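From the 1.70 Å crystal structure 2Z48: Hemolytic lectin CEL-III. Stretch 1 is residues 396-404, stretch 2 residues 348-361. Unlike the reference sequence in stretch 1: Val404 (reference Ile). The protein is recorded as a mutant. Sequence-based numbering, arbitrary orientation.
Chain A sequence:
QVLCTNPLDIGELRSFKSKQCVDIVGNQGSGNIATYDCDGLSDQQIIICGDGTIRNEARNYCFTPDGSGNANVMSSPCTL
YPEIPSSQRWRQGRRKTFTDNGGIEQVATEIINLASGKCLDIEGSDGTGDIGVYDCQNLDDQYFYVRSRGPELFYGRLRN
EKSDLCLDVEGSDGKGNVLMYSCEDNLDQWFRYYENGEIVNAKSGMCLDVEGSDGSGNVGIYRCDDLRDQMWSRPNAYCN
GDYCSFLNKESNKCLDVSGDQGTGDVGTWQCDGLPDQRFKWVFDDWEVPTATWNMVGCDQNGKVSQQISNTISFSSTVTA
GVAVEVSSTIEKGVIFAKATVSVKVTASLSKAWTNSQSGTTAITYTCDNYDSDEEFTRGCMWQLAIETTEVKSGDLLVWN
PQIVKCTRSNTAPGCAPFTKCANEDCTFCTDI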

# COMPACT_ATOMS: atom_id res chain seq x y z
N LEU A 396 5.53 -9.91 22.72
CA LEU A 396 5.75 -8.60 22.10
C LEU A 396 6.58 -8.72 20.82
O LEU A 396 7.59 -9.43 20.76
CB LEU A 396 6.42 -7.64 23.10
CG LEU A 396 6.76 -6.22 22.64
CD1 LEU A 396 5.50 -5.37 22.54
CD2 LEU A 396 7.77 -5.56 23.59
N LEU A 397 6.13 -8.01 19.78
CA LEU A 397 6.90 -7.92 18.55
C LEU A 397 7.31 -6.46 18.38
O LEU A 397 6.47 -5.57 18.48
CB LEU A 397 6.08 -8.41 17.36
CG LEU A 397 6.78 -8.44 16.00
CD1 LEU A 397 6.37 -9.69 15.20
CD2 LEU A 397 6.45 -7.17 15.21
N VAL A 398 8.59 -6.23 18.13
CA VAL A 398 9.09 -4.88 17.93
C VAL A 398 9.76 -4.86 16.56
O VAL A 398 10.64 -5.67 16.27
CB VAL A 398 10.10 -4.42 19.04
CG1 VAL A 398 10.55 -2.99 18.77
CG2 VAL A 398 9.50 -4.55 20.46
N TRP A 399 9.33 -3.91 15.73
CA TRP A 399 9.86 -3.75 14.40
C TRP A 399 10.52 -2.37 14.29
O TRP A 399 9.90 -1.36 14.59
CB TRP A 399 8.71 -3.90 13.36
CG TRP A 399 9.07 -3.57 11.94
CD1 TRP A 399 10.24 -3.88 11.28
CD2 TRP A 399 8.25 -2.89 10.97
NE1 TRP A 399 10.20 -3.45 9.98
CE2 TRP A 399 8.99 -2.82 9.77
CE3 TRP A 399 6.97 -2.32 11.03
CZ2 TRP A 399 8.47 -2.22 8.61
CZ3 TRP A 399 6.46 -1.71 9.88
CH2 TRP A 399 7.22 -1.65 8.70
N ASN A 400 11.80 -2.35 13.92
CA ASN A 400 12.53 -1.12 13.67
C ASN A 400 12.91 -1.04 12.18
O ASN A 400 14.01 -1.45 11.79
CB ASN A 400 13.79 -1.01 14.55
CG ASN A 400 13.51 -1.19 16.02
OD1 ASN A 400 12.94 -0.33 16.67
ND2 ASN A 400 13.93 -2.32 16.55
N PRO A 401 12.02 -0.50 11.34
CA PRO A 401 12.36 -0.42 9.91
C PRO A 401 13.38 0.67 9.59
O PRO A 401 13.71 1.52 10.45
CB PRO A 401 11.01 -0.06 9.24
CG PRO A 401 10.25 0.62 10.29
CD PRO A 401 10.69 0.09 11.63
N GLN A 402 13.87 0.66 8.35
CA GLN A 402 14.76 1.71 7.91
C GLN A 402 13.97 2.94 7.48
O GLN A 402 14.00 3.37 6.30
CB GLN A 402 15.68 1.21 6.80
CG GLN A 402 16.51 0.01 7.23
CD GLN A 402 17.27 -0.62 6.09
OE1 GLN A 402 16.70 -1.08 5.10
NE2 GLN A 402 18.59 -0.67 6.24
N ILE A 403 13.22 3.46 8.46
CA ILE A 403 12.42 4.66 8.30
C ILE A 403 12.95 5.64 9.32
O ILE A 403 12.97 5.35 10.53
CB ILE A 403 10.91 4.37 8.47
CG1 ILE A 403 10.41 3.46 7.33
CG2 ILE A 403 10.09 5.69 8.53
CD1 ILE A 403 8.98 2.92 7.52
N VAL A 404 13.37 6.80 8.84
CA VAL A 404 14.10 7.78 9.64
C VAL A 404 13.50 9.20 9.52
O VAL A 404 12.98 9.56 8.46
CB VAL A 404 15.58 7.81 9.18
CG1 VAL A 404 16.36 8.86 9.94
CG2 VAL A 404 16.24 6.43 9.39
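Stretch 2 348-361: SLSKAWTNSQSGTT

Stretch 2 enters as a helix, begun earlier in the chain, whose phi/psi values stay near -60/-43 from Ser348 through Thr354; the N to O bonds Ala352 to Ser348 and Trp353 to Leu349, both 2.9 Å, confirm the alpha-helical spacing. Beyond it the chain continues as loop, with a cis peptide bond before Thr360. The helix axis runs nearly perpendicular to strand 396-400, at a signed crossing angle of 91° and a closest approach of 10.9 Å. Across that gap side chains of stretch 1 reach both side chains and backbone of stretch 2: Trp399 CH2 lies 3.3 Å from Trp353 N. The two tryptophans account for nearly half of the 445 Å² buried.

Trp399 gives up the most area, 117 Å². Its CA-to-CB bond points toward stretch 2, chi1 is 173° (t), and its ring lies against the helix. Trp353, covered over 82 Å², meets one face of it edge-on. The evidence is an interplanar angle of 80°, centroids of the five-membered ring of Trp399 and the six-membered ring of Trp353 4.9 Å apart, and a closest side-chain approach of 3.4 Å from Trp399 CD2 to Trp353 CE3. Trp353 CB also lies 4.0 Å from the centroid of the six-membered ring of Trp399, 27° off its normal, a CH-pi contact. Around the same ring, Leu349 CD1 comes to 3.8 Å from Trp399 CZ3, and Ala352 CB to 4.0 Å from Trp399 CH2. Ser356 OG sits at the ring edge, 3.6 Å from Trp399 CZ2, while donating a 2.8 Å hydrogen bond to Ala352 O. Leu397 CD2 adds an apolar contact to Trp353 CH2 at 4.1 Å.

Gln402, with 52 Å² covered, engages the loop instead. Its NE2 donates to Thr361 O at 3.2 Å with an angle of 161°, and a water donates to both Gln402 OE1 (2.9 Å) and Thr361 O (3.0 Å). A second water accepts from Gln402 N at 3.0 Å and donates to Ser356 OG at 2.9 Å.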

# COMPACT_ATOMS: atom_id res chain seq x y z
N SER A 348 0.48 2.28 3.75
CA SER A 348 1.91 2.38 3.44
C SER A 348 2.78 1.62 4.45
O SER A 348 3.73 0.92 4.06
CB SER A 348 2.34 3.85 3.37
OG SER A 348 1.66 4.56 2.34
N LEU A 349 2.48 1.75 5.74
CA LEU A 349 3.24 1.00 6.76
C LEU A 349 3.12 -0.52 6.56
O LEU A 349 4.13 -1.25 6.69
CB LEU A 349 2.82 1.39 8.18
CG LEU A 349 3.77 1.02 9.32
CD1 LEU A 349 5.06 1.81 9.21
CD2 LEU A 349 3.12 1.32 10.69
N SER A 350 1.91 -0.99 6.23
CA SER A 350 1.70 -2.41 5.96
C SER A 350 2.55 -2.90 4.79
O SER A 350 3.14 -3.99 4.83
CB SER A 350 0.22 -2.70 5.67
OG SER A 350 0.13 -4.02 5.16
N LYS A 351 2.60 -2.09 3.74
CA LYS A 351 3.42 -2.41 2.57
C LYS A 351 4.91 -2.42 2.92
O LYS A 351 5.63 -3.34 2.49
CB LYS A 351 3.12 -1.43 1.43
CG LYS A 351 1.72 -1.60 0.83
CD LYS A 351 1.42 -0.42 -0.09
CE LYS A 351 -0.02 -0.46 -0.58
NZ LYS A 351 -0.15 -1.43 -1.69
N ALA A 352 5.34 -1.44 3.70
CA ALA A 352 6.73 -1.35 4.18
C ALA A 352 7.11 -2.62 4.98
O ALA A 352 8.21 -3.18 4.79
CB ALA A 352 6.92 -0.09 5.02
N TRP A 353 6.21 -3.07 5.85
CA TRP A 353 6.42 -4.26 6.67
C TRP A 353 6.58 -5.50 5.77
O TRP A 353 7.47 -6.31 5.97
CB TRP A 353 5.26 -4.47 7.66
CG TRP A 353 5.16 -5.86 8.20
CD1 TRP A 353 4.33 -6.85 7.75
CD2 TRP A 353 5.92 -6.43 9.27
NE1 TRP A 353 4.53 -8.01 8.48
CE2 TRP A 353 5.49 -7.77 9.43
CE3 TRP A 353 6.91 -5.93 10.13
CZ2 TRP A 353 6.02 -8.62 10.40
CZ3 TRP A 353 7.45 -6.79 11.10
CH2 TRP A 353 7.00 -8.11 11.22
N THR A 354 5.69 -5.64 4.79
CA THR A 354 5.72 -6.81 3.90
C THR A 354 7.02 -6.80 3.11
O THR A 354 7.69 -7.83 2.97
CB THR A 354 4.50 -6.81 2.99
OG1 THR A 354 3.33 -6.94 3.80
CG2 THR A 354 4.57 -7.95 1.98
N ASN A 355 7.41 -5.60 2.67
CA ASN A 355 8.60 -5.44 1.84
C ASN A 355 9.90 -5.53 2.64
O ASN A 355 10.98 -5.55 2.05
CB ASN A 355 8.54 -4.11 1.06
CG ASN A 355 7.28 -3.98 0.20
OD1 ASN A 355 6.56 -4.94 -0.07
ND2 ASN A 355 6.99 -2.74 -0.21
N SER A 356 9.78 -5.60 3.97
CA SER A 356 10.89 -5.67 4.93
C SER A 356 11.25 -7.11 5.35
O SER A 356 12.13 -7.33 6.19
CB SER A 356 10.51 -4.90 6.21
OG SER A 356 10.64 -3.49 6.08
N GLN A 357 10.54 -8.10 4.81
CA GLN A 357 10.69 -9.48 5.29
C GLN A 357 11.89 -10.22 4.70
O GLN A 357 12.49 -11.08 5.35
CB GLN A 357 9.40 -10.28 5.08
CG GLN A 357 8.18 -9.75 5.86
CD GLN A 357 8.43 -9.60 7.35
OE1 GLN A 357 8.77 -10.57 8.03
NE2 GLN A 357 8.25 -8.38 7.87
N SER A 358 12.23 -9.88 3.46
CA SER A 358 13.27 -10.60 2.71
C SER A 358 14.39 -9.64 2.35
O SER A 358 14.60 -9.31 1.19
CB SER A 358 12.65 -11.26 1.48
OG SER A 358 11.95 -10.31 0.68
N GLY A 359 15.15 -9.31 3.40
CA GLY A 359 15.88 -8.06 3.62
C GLY A 359 16.41 -7.24 2.46
O GLY A 359 16.48 -7.73 1.33
N THR A 360 16.88 -6.02 2.72
CA THR A 360 17.37 -5.50 3.99
C THR A 360 18.72 -6.05 4.36
O THR A 360 18.89 -7.18 4.82
CB THR A 360 16.41 -5.41 5.20
OG1 THR A 360 15.06 -5.66 4.79
CG2 THR A 360 16.48 -4.02 5.74
N THR A 361 19.63 -5.18 3.96
CA THR A 361 20.92 -4.92 4.47
C THR A 361 20.84 -3.48 4.94
O THR A 361 20.20 -2.61 4.34
CB THR A 361 22.00 -5.00 3.37
OG1 THR A 361 21.69 -4.08 2.32
CG2 THR A 361 22.09 -6.41 2.79
O HOH W 1 12.64 -1.38 6.58
O HOH W 2 17.71 -2.35 2.75